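Local coordinates for transcriptional activator PlcR protein (Bacillus thuringiensis, PDB 3U3W) that activates transcription of virulence genes as a quorum-sensing regulator, binding DNA through a helix-turn-helix domain when bound to the signal peptide PapR, at residues A[23-37]-A[46-58]. Sequence-based numbering, arbitrary orientation.
Sequences QLSENICHQSEVSRI and MDILQGIAAKLQI. With nucleotides of chain F.
The helix-turn-helix of PlcR, helices 21-25 and 31-38 with the turn between them, rests on helix 46-56 of the same DNA-binding domain, with Ile28 of the turn pointing into the interface. Its CD1 lies 3.5 Å from Gly51 C, on helix backbone laid bare by the glycine, while CG2 meets Ile48 CG2. Lys55 reaches over the C-terminal end of helix 21-25 and the start of the turn. With CG anti to the backbone N (chi1 -163°) and a bend at chi3, its chain carries NZ to main-chain carbonyls: Glu26 O, 2.8 Å from NZ, on an in-plane lone pair, Leu24 O, from above the plane of Leu24's own carbonyl, and, weakly, Gln23 O. The side chains of Leu24 and Leu56 cross at about a right angle. Helix 31-38 is the recognition helix, its 31-37 part running at 88° to helix 46-56; Ile37 CD1 meets Ile52 CD1 tip to tip at 4.1 Å. On chain F of the DNA, His30 N donates to DG13 OP2 (2.9 Å), and the His30 ring, whose ND1 caps the helix by accepting from Ser32 N, lays one face over DC14 C5. Ser32 OG accepts from DC14 N4, and Arg36 NH2 donates to DG13 O6, direct readings of base edges.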
ATOM      1  N   GLN A  23     -17.500   4.326 -28.031  1.00 54.71           N
ATOM      2  CA  GLN A  23     -16.097   3.976 -27.835  1.00 59.77           C
ATOM      3  C   GLN A  23     -15.914   3.121 -26.599  1.00 66.28           C
ATOM      4  O   GLN A  23     -15.186   2.124 -26.611  1.00 60.74           O
ATOM      5  CB  GLN A  23     -15.245   5.232 -27.709  1.00 61.92           C
ATOM      6  CG  GLN A  23     -15.095   5.999 -29.006  1.00 59.03           C
ATOM      7  CD  GLN A  23     -14.154   7.176 -28.870  1.00 76.08           C
ATOM      8  OE1 GLN A  23     -14.582   8.297 -28.586  1.00 67.42           O
ATOM      9  NE2 GLN A  23     -12.859   6.928 -29.069  1.00 72.85           N
ATOM     10  N   LEU A  24     -16.587   3.527 -25.528  1.00 65.49           N
ATOM     11  CA  LEU A  24     -16.485   2.852 -24.248  1.00 46.32           C
ATOM     12  C   LEU A  24     -17.069   1.453 -24.335  1.00 53.84           C
ATOM     13  O   LEU A  24     -16.517   0.502 -23.774  1.00 48.70           O
ATOM     14  CB  LEU A  24     -17.203   3.675 -23.175  1.00 53.53           C
ATOM     15  CG  LEU A  24     -17.243   3.131 -21.746  1.00 43.80           C
ATOM     16  CD1 LEU A  24     -15.851   2.741 -21.272  1.00 49.74           C
ATOM     17  CD2 LEU A  24     -17.872   4.157 -20.821  1.00 42.91           C
ATOM     18  N   SER A  25     -18.184   1.329 -25.051  1.00 55.40           N
ATOM     19  CA  SER A  25     -18.918   0.065 -25.134  1.00 53.70           C
ATOM     20  C   SER A  25     -18.211  -1.040 -25.934  1.00 54.02           C
ATOM     21  O   SER A  25     -18.581  -2.211 -25.829  1.00 48.80           O
ATOM     22  CB  SER A  25     -20.344   0.293 -25.673  1.00 49.24           C
ATOM     23  OG  SER A  25     -20.361   0.663 -27.045  1.00 57.78           O
ATOM     24  N   GLU A  26     -17.194  -0.669 -26.712  1.00 61.33           N
ATOM     25  CA  GLU A  26     -16.527  -1.599 -27.631  1.00 60.00           C
ATOM     26  C   GLU A  26     -15.988  -2.875 -26.981  1.00 60.25           C
ATOM     27  O   GLU A  26     -15.216  -2.830 -26.019  1.00 55.29           O
ATOM     28  CB  GLU A  26     -15.416  -0.886 -28.407  1.00 59.01           C
ATOM     29  CG  GLU A  26     -15.929  -0.029 -29.556  1.00 78.63           C
ATOM     30  CD  GLU A  26     -14.963   1.085 -29.945  1.00 99.33           C
ATOM     31  OE1 GLU A  26     -15.367   1.988 -30.719  1.00 86.59           O
ATOM     32  OE2 GLU A  26     -13.803   1.056 -29.475  1.00 99.22           O
ATOM     33  N   ASN A  27     -16.403  -4.015 -27.526  1.00 51.98           N
ATOM     34  CA  ASN A  27     -15.940  -5.318 -27.060  1.00 56.64           C
ATOM     35  C   ASN A  27     -16.443  -5.657 -25.669  1.00 66.96           C
ATOM     36  O   ASN A  27     -16.125  -6.720 -25.119  1.00 63.17           O
ATOM     37  CB  ASN A  27     -14.411  -5.409 -27.114  1.00 64.83           C
ATOM     38  CG  ASN A  27     -13.880  -5.380 -28.534  1.00 78.40           C
ATOM     39  OD1 ASN A  27     -13.961  -6.378 -29.259  1.00 79.98           O
ATOM     40  ND2 ASN A  27     -13.345  -4.230 -28.947  1.00 50.87           N
ATOM     41  N   ILE A  28     -17.236  -4.749 -25.109  1.00 59.99           N
ATOM     42  CA  ILE A  28     -17.785  -4.932 -23.778  1.00 53.41           C
ATOM     43  C   ILE A  28     -19.297  -5.154 -23.836  1.00 48.26           C
ATOM     44  O   ILE A  28     -19.807  -6.151 -23.327  1.00 38.53           O
ATOM     45  CB  ILE A  28     -17.462  -3.724 -22.888  1.00 51.16           C
ATOM     46  CG1 ILE A  28     -15.958  -3.440 -22.912  1.00 53.04           C
ATOM     47  CG2 ILE A  28     -17.925  -3.975 -21.467  1.00 51.48           C
ATOM     48  CD1 ILE A  28     -15.532  -2.295 -22.015  1.00 42.52           C
ATOM     49  N   CYS A  29     -20.004  -4.227 -24.470  1.00 43.56           N
ATOM     50  CA  CYS A  29     -21.467  -4.273 -24.517  1.00 45.44           C
ATOM     51  C   CYS A  29     -21.971  -3.308 -25.581  1.00 46.57           C
ATOM     52  O   CYS A  29     -21.181  -2.661 -26.266  1.00 44.79           O
ATOM     53  CB  CYS A  29     -22.049  -3.870 -23.162  1.00 44.76           C
ATOM     54  SG  CYS A  29     -21.538  -2.188 -22.639  1.00 49.43           S
ATOM     55  N   HIS A  30     -23.291  -3.205 -25.700  1.00 48.17           N
ATOM     56  CA  HIS A  30     -23.918  -2.266 -26.630  1.00 39.53           C
ATOM     57  C   HIS A  30     -23.813  -0.831 -26.102  1.00 50.89           C
ATOM     58  O   HIS A  30     -23.787  -0.614 -24.886  1.00 46.82           O
ATOM     59  CB  HIS A  30     -25.388  -2.648 -26.827  1.00 48.39           C
ATOM     60  CG  HIS A  30     -25.982  -2.134 -28.098  1.00 49.18           C
ATOM     61  ND1 HIS A  30     -26.298  -0.806 -28.289  1.00 62.17           N
ATOM     62  CD2 HIS A  30     -26.325  -2.770 -29.242  1.00 53.75           C
ATOM     63  CE1 HIS A  30     -26.811  -0.646 -29.495  1.00 61.40           C
ATOM     64  NE2 HIS A  30     -26.839  -1.825 -30.094  1.00 60.88           N
ATOM     65  N   GLN A  31     -23.764   0.153 -26.999  1.00 44.75           N
ATOM     66  CA  GLN A  31     -23.648   1.532 -26.541  1.00 56.31           C
ATOM     67  C   GLN A  31     -24.872   1.953 -25.714  1.00 49.81           C
ATOM     68  O   GLN A  31     -24.748   2.749 -24.783  1.00 45.62           O
ATOM     69  CB  GLN A  31     -23.382   2.503 -27.702  1.00 50.94           C
ATOM     70  CG  GLN A  31     -24.613   2.931 -28.482  1.00 49.29           C
ATOM     71  CD  GLN A  31     -25.334   4.111 -27.867  1.00 61.29           C
ATOM     72  OE1 GLN A  31     -26.563   4.164 -27.862  1.00 66.96           O
ATOM     73  NE2 GLN A  31     -24.574   5.073 -27.354  1.00 66.80           N
ATOM     74  N   SER A  32     -26.037   1.402 -26.048  1.00 45.42           N
ATOM     75  CA  SER A  32     -27.283   1.728 -25.354  1.00 52.68           C
ATOM     76  C   SER A  32     -27.289   1.259 -23.890  1.00 54.42           C
ATOM     77  O   SER A  32     -27.964   1.855 -23.042  1.00 49.73           O
ATOM     78  CB  SER A  32     -28.491   1.145 -26.096  1.00 47.68           C
ATOM     79  OG  SER A  32     -28.504  -0.269 -26.027  1.00 50.95           O
ATOM     80  N   GLU A  33     -26.539   0.197 -23.602  1.00 43.31           N
ATOM     81  CA  GLU A  33     -26.396  -0.289 -22.231  1.00 45.23           C
ATOM     82  C   GLU A  33     -25.491   0.630 -21.411  1.00 49.72           C
ATOM     83  O   GLU A  33     -25.721   0.827 -20.224  1.00 45.76           O
ATOM     84  CB  GLU A  33     -25.851  -1.720 -22.211  1.00 42.94           C
ATOM     85  CG  GLU A  33     -25.652  -2.317 -20.827  1.00 38.04           C
ATOM     86  CD  GLU A  33     -26.959  -2.586 -20.097  1.00 58.96           C
ATOM     87  OE1 GLU A  33     -28.030  -2.206 -20.620  1.00 41.91           O
ATOM     88  OE2 GLU A  33     -26.910  -3.179 -18.991  1.00 60.40           O
ATOM     89  N   VAL A  34     -24.461   1.184 -22.046  1.00 46.84           N
ATOM     90  CA  VAL A  34     -23.667   2.235 -21.423  1.00 43.11           C
ATOM     91  C   VAL A  34     -24.578   3.416 -21.078  1.00 46.24           C
ATOM     92  O   VAL A  34     -24.545   3.928 -19.962  1.00 39.23           O
ATOM     93  CB  VAL A  34     -22.499   2.690 -22.331  1.00 46.40           C
ATOM     94  CG1 VAL A  34     -22.011   4.094 -21.939  1.00 42.74           C
ATOM     95  CG2 VAL A  34     -21.371   1.679 -22.267  1.00 40.72           C
ATOM     96  N   SER A  35     -25.404   3.835 -22.036  1.00 46.63           N
ATOM     97  CA  SER A  35     -26.380   4.896 -21.787  1.00 46.00           C
ATOM     98  C   SER A  35     -27.237   4.588 -20.554  1.00 46.33           C
ATOM     99  O   SER A  35     -27.410   5.436 -19.682  1.00 46.38           O
ATOM    100  CB  SER A  35     -27.276   5.114 -23.010  1.00 43.10           C
ATOM    101  OG  SER A  35     -28.200   6.170 -22.791  1.00 32.43           O
ATOM    102  N   ARG A  36     -27.764   3.370 -20.484  1.00 43.30           N
ATOM    103  CA  ARG A  36     -28.644   3.001 -19.390  1.00 47.18           C
ATOM    104  C   ARG A  36     -27.893   2.884 -18.063  1.00 50.52           C
ATOM    105  O   ARG A  36     -28.451   3.175 -17.007  1.00 49.25           O
ATOM    106  CB  ARG A  36     -29.406   1.713 -19.706  1.00 45.66           C
ATOM    107  CG  ARG A  36     -30.496   1.860 -20.764  1.00 50.92           C
ATOM    108  CD  ARG A  36     -31.436   0.668 -20.700  1.00 57.00           C
ATOM    109  NE  ARG A  36     -32.087   0.375 -21.973  1.00 58.90           N
ATOM    110  CZ  ARG A  36     -33.284   0.833 -22.318  1.00 68.00           C
ATOM    111  NH1 ARG A  36     -33.962   1.620 -21.491  1.00 76.03           N
ATOM    112  NH2 ARG A  36     -33.802   0.503 -23.491  1.00 63.85           N
ATOM    113  N   ILE A  37     -26.634   2.459 -18.122  1.00 46.07           N
ATOM    114  CA  ILE A  37     -25.769   2.437 -16.944  1.00 42.75           C
ATOM    115  C   ILE A  37     -25.487   3.851 -16.408  1.00 52.66           C
ATOM    116  O   ILE A  37     -25.526   4.076 -15.196  1.00 47.58           O
ATOM    117  CB  ILE A  37     -24.441   1.700 -17.224  1.00 49.26           C
ATOM    118  CG1 ILE A  37     -24.700   0.206 -17.393  1.00 44.24           C
ATOM    119  CG2 ILE A  37     -23.439   1.919 -16.096  1.00 40.98           C
ATOM    120  CD1 ILE A  37     -23.518  -0.539 -17.924  1.00 48.05           C
ATOM    121  N   MET A  46     -20.818  -8.115 -13.571  1.00 37.67           N
ATOM    122  CA  MET A  46     -19.384  -8.123 -13.299  1.00 47.34           C
ATOM    123  C   MET A  46     -18.542  -7.972 -14.571  1.00 47.04           C
ATOM    124  O   MET A  46     -17.620  -7.159 -14.622  1.00 42.94           O
ATOM    125  CB  MET A  46     -18.992  -9.372 -12.515  1.00 46.56           C
ATOM    126  CG  MET A  46     -19.642  -9.439 -11.131  1.00 42.31           C
ATOM    127  SD  MET A  46     -19.213 -10.946 -10.248  1.00 54.04           S
ATOM    128  CE  MET A  46     -17.500 -10.628  -9.825  1.00 47.23           C
ATOM    129  N   ASP A  47     -18.873  -8.753 -15.590  1.00 47.60           N
ATOM    130  CA  ASP A  47     -18.198  -8.671 -16.880  0.57 50.14           C
ATOM    131  C   ASP A  47     -18.144  -7.230 -17.391  1.00 48.39           C
ATOM    132  O   ASP A  47     -17.066  -6.671 -17.598  1.00 41.42           O
ATOM    133  CB  ASP A  47     -18.864  -9.598 -17.913  0.57 53.98           C
ATOM    134  CG  ASP A  47     -20.393  -9.604 -17.815  0.57 61.42           C
ATOM    135  OD1 ASP A  47     -20.973  -8.653 -17.246  0.57 62.76           O
ATOM    136  OD2 ASP A  47     -21.019 -10.567 -18.313  0.57 63.27           O
ATOM    137  N   ILE A  48     -19.311  -6.625 -17.585  1.00 45.84           N
ATOM    138  CA  ILE A  48     -19.401  -5.249 -18.071  1.00 42.01           C
ATOM    139  C   ILE A  48     -18.699  -4.206 -17.181  1.00 40.95           C
ATOM    140  O   ILE A  48     -18.041  -3.296 -17.694  1.00 39.56           O
ATOM    141  CB  ILE A  48     -20.864  -4.852 -18.348  1.00 42.45           C
ATOM    142  CG1 ILE A  48     -21.461  -5.811 -19.387  1.00 46.79           C
ATOM    143  CG2 ILE A  48     -20.953  -3.407 -18.818  1.00 32.37           C
ATOM    144  CD1 ILE A  48     -22.879  -5.499 -19.817  1.00 35.96           C
ATOM    145  N   LEU A  49     -18.805  -4.347 -15.861  1.00 37.30           N
ATOM    146  CA  LEU A  49     -18.168  -3.384 -14.959  1.00 39.20           C
ATOM    147  C   LEU A  49     -16.656  -3.493 -15.029  1.00 37.66           C
ATOM    148  O   LEU A  49     -15.942  -2.496 -15.081  1.00 39.10           O
ATOM    149  CB  LEU A  49     -18.596  -3.621 -13.518  1.00 41.12           C
ATOM    150  CG  LEU A  49     -18.147  -2.503 -12.579  1.00 37.40           C
ATOM    151  CD1 LEU A  49     -18.651  -1.133 -13.073  1.00 30.75           C
ATOM    152  CD2 LEU A  49     -18.641  -2.788 -11.170  1.00 54.44           C
ATOM    153  N   GLN A  50     -16.191  -4.731 -14.989  1.00 31.16           N
ATOM    154  CA  GLN A  50     -14.788  -5.072 -15.101  1.00 43.64           C
ATOM    155  C   GLN A  50     -14.190  -4.450 -16.370  1.00 41.69           C
ATOM    156  O   GLN A  50     -13.148  -3.798 -16.330  1.00 41.36           O
ATOM    157  CB  GLN A  50     -14.673  -6.599 -15.097  1.00 48.68           C
ATOM    158  CG  GLN A  50     -13.657  -7.178 -16.049  1.00 63.86           C
ATOM    159  CD  GLN A  50     -12.265  -6.783 -15.668  1.00 67.17           C
ATOM    160  OE1 GLN A  50     -11.974  -6.572 -14.488  1.00 72.05           O
ATOM    161  NE2 GLN A  50     -11.392  -6.653 -16.661  1.00 66.86           N
ATOM    162  N   GLY A  51     -14.886  -4.628 -17.485  1.00 38.76           N
ATOM    163  CA  GLY A  51     -14.517  -4.002 -18.740  1.00 39.56           C
ATOM    164  C   GLY A  51     -14.471  -2.486 -18.681  1.00 47.72           C
ATOM    165  O   GLY A  51     -13.468  -1.879 -19.061  1.00 46.03           O
ATOM    166  N   ILE A  52     -15.553  -1.863 -18.219  1.00 39.19           N
ATOM    167  CA  ILE A  52     -15.588  -0.401 -18.119  1.00 40.35           C
ATOM    168  C   ILE A  52     -14.472   0.136 -17.212  1.00 42.47           C
ATOM    169  O   ILE A  52     -13.821   1.126 -17.543  1.00 48.42           O
ATOM    170  CB  ILE A  52     -16.953   0.099 -17.615  1.00 46.92           C
ATOM    171  CG1 ILE A  52     -18.006  -0.039 -18.707  1.00 44.31           C
ATOM    172  CG2 ILE A  52     -16.875   1.545 -17.137  1.00 35.88           C
ATOM    173  CD1 ILE A  52     -19.412  -0.033 -18.157  1.00 44.16           C
ATOM    174  N   ALA A  53     -14.246  -0.526 -16.081  1.00 29.69           N
ATOM    175  CA  ALA A  53     -13.201  -0.107 -15.153  1.00 44.04           C
ATOM    176  C   ALA A  53     -11.816  -0.203 -15.782  1.00 41.38           C
ATOM    177  O   ALA A  53     -10.975   0.672 -15.599  1.00 50.70           O
ATOM    178  CB  ALA A  53     -13.263  -0.916 -13.861  1.00 33.77           C
ATOM    179  N   ALA A  54     -11.586  -1.271 -16.527  1.00 42.12           N
ATOM    180  CA  ALA A  54     -10.314  -1.451 -17.204  1.00 47.76           C
ATOM    181  C   ALA A  54     -10.053  -0.359 -18.250  1.00 45.29           C
ATOM    182  O   ALA A  54      -9.013   0.313 -18.224  1.00 47.88           O
ATOM    183  CB  ALA A  54     -10.250  -2.835 -17.837  1.00 51.06           C
ATOM    184  N   LYS A  55     -10.999  -0.177 -19.165  1.00 46.62           N
ATOM    185  CA  LYS A  55     -10.843   0.821 -20.217  1.00 49.89           C
ATOM    186  C   LYS A  55     -10.675   2.238 -19.656  1.00 45.30           C
ATOM    187  O   LYS A  55      -9.937   3.051 -20.215  1.00 48.74           O
ATOM    188  CB  LYS A  55     -12.006   0.760 -21.220  1.00 51.77           C
ATOM    189  CG  LYS A  55     -11.689   1.468 -22.546  1.00 54.49           C
ATOM    190  CD  LYS A  55     -12.714   1.171 -23.636  1.00 58.19           C
ATOM    191  CE  LYS A  55     -12.788  -0.312 -23.966  1.00 54.24           C
ATOM    192  NZ  LYS A  55     -13.751  -0.577 -25.080  1.00 62.45           N
ATOM    193  N   LEU A  56     -11.353   2.529 -18.547  1.00 50.47           N
ATOM    194  CA  LEU A  56     -11.285   3.854 -17.939  1.00 41.30           C
ATOM    195  C   LEU A  56     -10.117   3.966 -16.957  1.00 49.00           C
ATOM    196  O   LEU A  56      -9.837   5.045 -16.435  1.00 52.19           O
ATOM    197  CB  LEU A  56     -12.595   4.194 -17.229  1.00 47.94           C
ATOM    198  CG  LEU A  56     -13.895   4.242 -18.034  1.00 44.34           C
ATOM    199  CD1 LEU A  56     -15.085   4.409 -17.102  1.00 43.06           C
ATOM    200  CD2 LEU A  56     -13.863   5.353 -19.049  1.00 43.16           C
ATOM    201  N   GLN A  57      -9.432   2.851 -16.718  1.00 42.23           N
ATOM    202  CA  GLN A  57      -8.301   2.815 -15.790  1.00 51.28           C
ATOM    203  C   GLN A  57      -8.725   3.255 -14.396  1.00 49.76           C
ATOM    204  O   GLN A  57      -8.169   4.183 -13.828  1.00 50.62           O
ATOM    205  CB  GLN A  57      -7.132   3.667 -16.298  1.00 41.99           C
ATOM    206  CG  GLN A  57      -6.554   3.186 -17.643  1.00 59.64           C
ATOM    207  CD  GLN A  57      -5.399   4.053 -18.158  1.00 63.02           C
ATOM    208  OE1 GLN A  57      -5.604   4.975 -18.953  1.00 56.18           O
ATOM    209  NE2 GLN A  57      -4.181   3.752 -17.708  1.00 42.00           N
ATOM    210  N   ILE A  58      -9.726   2.579 -13.855  1.00 57.89           N
ATOM    211  CA  ILE A  58     -10.224   2.891 -12.525  1.00 51.52           C
ATOM    212  C   ILE A  58     -10.264   1.615 -11.695  1.00 48.33           C
ATOM    213  O   ILE A  58     -10.855   0.623 -12.125  1.00 40.72           O
ATOM    214  CB  ILE A  58     -11.639   3.489 -12.597  1.00 46.07           C
ATOM    215  CG1 ILE A  58     -11.645   4.770 -13.446  1.00 47.20           C
ATOM    216  CG2 ILE A  58     -12.208   3.692 -11.189  1.00 44.04           C
ATOM    217  CD1 ILE A  58     -11.061   6.013 -12.759  1.00 45.21           C
TER
ATOM    218  P    DG F  13     -25.146  -6.184 -24.227  1.00 51.60           P
ATOM    219  OP1  DG F  13     -23.878  -6.916 -24.474  1.00 55.82           O
ATOM    220  OP2  DG F  13     -25.098  -4.711 -24.026  1.00 44.38           O
ATOM    221  O5'  DG F  13     -26.163  -6.490 -25.417  1.00 46.83           O
ATOM    222  C5'  DG F  13     -26.573  -7.821 -25.705  1.00 48.89           C
ATOM    223  C4'  DG F  13     -27.506  -7.830 -26.905  1.00 68.36           C
ATOM    224  O4'  DG F  13     -28.797  -7.261 -26.562  1.00 67.16           O
ATOM    225  C3'  DG F  13     -27.030  -7.054 -28.128  1.00 62.17           C
ATOM    226  O3'  DG F  13     -27.389  -7.805 -29.274  1.00 74.23           O
ATOM    227  C2'  DG F  13     -27.789  -5.733 -28.050  1.00 53.01           C
ATOM    228  C1'  DG F  13     -29.092  -6.138 -27.372  1.00 65.62           C
ATOM    229  N9   DG F  13     -29.653  -5.131 -26.475  1.00 69.61           N
ATOM    230  C8   DG F  13     -28.987  -4.383 -25.526  1.00 77.85           C
ATOM    231  N7   DG F  13     -29.754  -3.562 -24.851  1.00 75.44           N
ATOM    232  C5   DG F  13     -31.016  -3.788 -25.387  1.00 69.98           C
ATOM    233  C6   DG F  13     -32.251  -3.193 -25.054  1.00 65.34           C
ATOM    234  O6   DG F  13     -32.477  -2.324 -24.196  1.00 71.66           O
ATOM    235  N1   DG F  13     -33.281  -3.705 -25.841  1.00 73.66           N
ATOM    236  C2   DG F  13     -33.132  -4.672 -26.818  1.00 81.97           C
ATOM    237  N2   DG F  13     -34.245  -5.044 -27.473  1.00 87.87           N
ATOM    238  N3   DG F  13     -31.975  -5.243 -27.136  1.00 61.73           N
ATOM    239  C4   DG F  13     -30.969  -4.749 -26.382  1.00 69.07           C
ATOM    240  P    DT F  12     -26.359  -5.505 -17.433  1.00 53.43           P
ATOM    241  OP1  DT F  12     -26.340  -6.808 -16.747  1.00 75.04           O
ATOM    242  OP2  DT F  12     -25.142  -4.678 -17.481  1.00 58.54           O
ATOM    243  O5'  DT F  12     -26.825  -5.736 -18.943  1.00 61.70           O
ATOM    244  C5'  DT F  12     -26.514  -6.975 -19.567  1.00 52.71           C
ATOM    245  C4'  DT F  12     -27.114  -7.053 -20.958  1.00 49.22           C
ATOM    246  O4'  DT F  12     -28.548  -6.840 -20.893  1.00 54.00           O
ATOM    247  C3'  DT F  12     -26.566  -6.056 -21.984  1.00 49.66           C
ATOM    248  O3'  DT F  12     -25.860  -6.855 -22.945  1.00 48.44           O
ATOM    249  C2'  DT F  12     -27.806  -5.318 -22.523  1.00 45.79           C
ATOM    250  C1'  DT F  12     -28.952  -6.246 -22.109  1.00 52.38           C
ATOM    251  N1   DT F  12     -30.276  -5.608 -21.865  1.00 58.86           N
ATOM    252  C2   DT F  12     -31.361  -6.036 -22.597  1.00 56.29           C
ATOM    253  O2   DT F  12     -31.289  -6.902 -23.444  1.00 59.73           O
ATOM    254  N3   DT F  12     -32.542  -5.410 -22.298  1.00 57.41           N
ATOM    255  C4   DT F  12     -32.746  -4.420 -21.359  1.00 54.95           C
ATOM    256  O4   DT F  12     -33.853  -3.926 -21.178  1.00 55.76           O
ATOM    257  C5   DT F  12     -31.571  -4.014 -20.619  1.00 59.38           C
ATOM    258  C7   DT F  12     -31.658  -2.946 -19.564  1.00 48.27           C
ATOM    259  C6   DT F  12     -30.410  -4.624 -20.904  1.00 57.38           C
ATOM    260  P    DC F  14     -26.909  -7.342 -30.739  1.00 71.91           P
ATOM    261  OP1  DC F  14     -26.548  -8.561 -31.505  1.00 79.67           O
ATOM    262  OP2  DC F  14     -25.914  -6.254 -30.579  1.00 63.22           O
ATOM    263  O5'  DC F  14     -28.235  -6.717 -31.382  1.00 70.37           O
ATOM    264  C5'  DC F  14     -29.457  -7.451 -31.307  1.00 70.23           C
ATOM    265  C4'  DC F  14     -30.584  -6.673 -31.962  1.00 82.21           C
ATOM    266  O4'  DC F  14     -31.224  -5.782 -31.006  1.00 73.23           O
ATOM    267  C3'  DC F  14     -30.172  -5.800 -33.144  1.00 82.67           C
ATOM    268  O3'  DC F  14     -31.238  -5.853 -34.094  1.00 94.83           O
ATOM    269  C2'  DC F  14     -30.030  -4.430 -32.483  1.00 61.67           C
ATOM    270  C1'  DC F  14     -31.217  -4.463 -31.521  1.00 74.53           C
ATOM    271  N1   DC F  14     -31.136  -3.485 -30.378  1.00 78.46           N
ATOM    272  C2   DC F  14     -32.305  -2.990 -29.769  1.00 70.31           C
ATOM    273  O2   DC F  14     -33.426  -3.347 -30.155  1.00 65.76           O
ATOM    274  N3   DC F  14     -32.179  -2.117 -28.742  1.00 75.88           N
ATOM    275  C4   DC F  14     -30.975  -1.734 -28.317  1.00 67.77           C
ATOM    276  N4   DC F  14     -30.933  -0.866 -27.300  1.00 60.64           N
ATOM    277  C5   DC F  14     -29.775  -2.219 -28.918  1.00 56.64           C
ATOM    278  C6   DC F  14     -29.905  -3.082 -29.931  1.00 68.21           C
TER